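Local coordinates for protein Ral guanine nucleotide dissociation stimulator-like 2 (Mus musculus, PDB 4JGW) that probably acts as a guanine nucleotide exchange factor for small G proteins and is a putative effector of Ras and/or Rap, at residues L265-I270 / H463-E468. Sequence-based numbering, arbitrary orientation.
Sequences LGATSI and HRVSCE
Val465 and Ser466, on helix 459-469, meet Leu265 and Ala267 where helix 244-264 gives way to strand 267-269. Gly266, with positive phi, lies between these two. It is the C-prime residue of a Schellman motif that ends helix 244-264: Ala267 N bonds to Ser262 O and Gly266 N to Ser263 O. Within helix 459-469, Arg464 NE forms a salt bridge with Glu468 OE2 at 2.8 Å, the oxygen well out of the guanidinium plane. Val465 follows and points at the turn. With CG1 anti to the backbone N (chi1 175°), that methyl reaches Leu265 CB at 3.9 Å and Ala267 CB at 4.2 Å. Val277 and Val279 of the paired strand also pack on Val465. At Ser466 the carbon atoms CB and CA do the touching, each 3.8 Å from Leu265 CD2. Its OG instead lies near carbonyls of its own helix, Ser462 O and His463 O. Ile322 and Leu457 add to the packing around Leu265. The contact joins the last modelled helix of this fragment to the small two-stranded sheet within the Ras-GEF family region. No hydrogen bond crosses directly between the segments; their direct contact is buried carbon packing, while Ser269 OG bonds Gln461 earlier in the helix.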
# COMPACT_ATOMS: atom_id res chain seq x y z
N LEU A 265 -15.52 27.12 -5.50
CA LEU A 265 -15.18 28.36 -6.19
C LEU A 265 -16.04 28.58 -7.44
O LEU A 265 -15.99 29.66 -8.04
CB LEU A 265 -13.69 28.39 -6.56
CG LEU A 265 -12.69 28.48 -5.40
CD1 LEU A 265 -11.27 28.28 -5.91
CD2 LEU A 265 -12.80 29.81 -4.65
N GLY A 266 -16.83 27.57 -7.80
CA GLY A 266 -17.71 27.63 -8.97
C GLY A 266 -16.97 27.86 -10.27
O GLY A 266 -17.50 28.47 -11.20
N ALA A 267 -15.74 27.35 -10.32
CA ALA A 267 -14.84 27.61 -11.44
C ALA A 267 -14.53 26.35 -12.25
O ALA A 267 -14.53 25.24 -11.72
CB ALA A 267 -13.55 28.25 -10.94
N THR A 268 -14.25 26.55 -13.53
CA THR A 268 -13.89 25.46 -14.43
C THR A 268 -12.57 25.78 -15.12
O THR A 268 -12.42 26.82 -15.76
CB THR A 268 -15.00 25.21 -15.48
OG1 THR A 268 -16.24 24.97 -14.82
CG2 THR A 268 -14.66 24.01 -16.35
N SER A 269 -11.59 24.88 -14.95
CA SER A 269 -10.28 25.04 -15.57
C SER A 269 -10.35 24.69 -17.05
O SER A 269 -10.50 23.52 -17.41
CB SER A 269 -9.24 24.17 -14.85
OG SER A 269 -7.93 24.44 -15.30
N ILE A 270 -10.27 25.71 -17.90
CA ILE A 270 -10.36 25.54 -19.35
C ILE A 270 -8.99 25.48 -20.02
O ILE A 270 -8.85 24.92 -21.11
CB ILE A 270 -11.24 26.63 -20.02
CG1 ILE A 270 -10.73 28.04 -19.69
CG2 ILE A 270 -12.71 26.46 -19.62
CD1 ILE A 270 -11.11 29.10 -20.71
N HIS A 463 -6.20 30.00 -6.16
CA HIS A 463 -5.80 31.17 -5.38
C HIS A 463 -6.29 32.47 -6.02
O HIS A 463 -6.73 33.39 -5.33
CB HIS A 463 -4.28 31.20 -5.20
CG HIS A 463 -3.78 32.38 -4.42
ND1 HIS A 463 -3.34 33.54 -5.01
CD2 HIS A 463 -3.67 32.57 -3.08
CE1 HIS A 463 -2.97 34.40 -4.08
NE2 HIS A 463 -3.16 33.83 -2.90
N ARG A 464 -6.22 32.52 -7.35
CA ARG A 464 -6.67 33.68 -8.12
C ARG A 464 -8.18 33.88 -8.03
O ARG A 464 -8.65 34.99 -7.77
CB ARG A 464 -6.24 33.54 -9.59
CG ARG A 464 -6.47 34.78 -10.43
CD ARG A 464 -6.72 34.42 -11.88
NE ARG A 464 -7.15 35.57 -12.67
CZ ARG A 464 -7.89 35.49 -13.77
NH1 ARG A 464 -8.31 34.31 -14.22
NH2 ARG A 464 -8.24 36.59 -14.42
N VAL A 465 -8.94 32.80 -8.23
CA VAL A 465 -10.41 32.85 -8.21
C VAL A 465 -10.95 33.23 -6.83
O VAL A 465 -11.89 34.01 -6.72
CB VAL A 465 -11.04 31.52 -8.72
CG1 VAL A 465 -12.56 31.55 -8.58
CG2 VAL A 465 -10.66 31.27 -10.17
N SER A 466 -10.33 32.69 -5.77
CA SER A 466 -10.72 33.02 -4.40
C SER A 466 -10.48 34.48 -4.05
O SER A 466 -11.23 35.08 -3.27
CB SER A 466 -10.02 32.11 -3.39
OG SER A 466 -8.62 32.30 -3.42
N CYS A 467 -9.42 35.06 -4.63
CA CYS A 467 -9.13 36.48 -4.47
C CYS A 467 -10.11 37.35 -5.27
O CYS A 467 -10.31 38.52 -4.95
CB CYS A 467 -7.68 36.79 -4.88
SG CYS A 467 -6.42 36.28 -3.67
N GLU A 468 -10.73 36.75 -6.29
CA GLU A 468 -11.73 37.42 -7.12
C GLU A 468 -13.15 37.32 -6.56
O GLU A 468 -13.91 38.29 -6.61
CB GLU A 468 -11.70 36.89 -8.55
CG GLU A 468 -10.53 37.40 -9.38
CD GLU A 468 -10.37 36.68 -10.71
OE1 GLU A 468 -11.31 36.01 -11.17
OE2 GLU A 468 -9.27 36.80 -11.30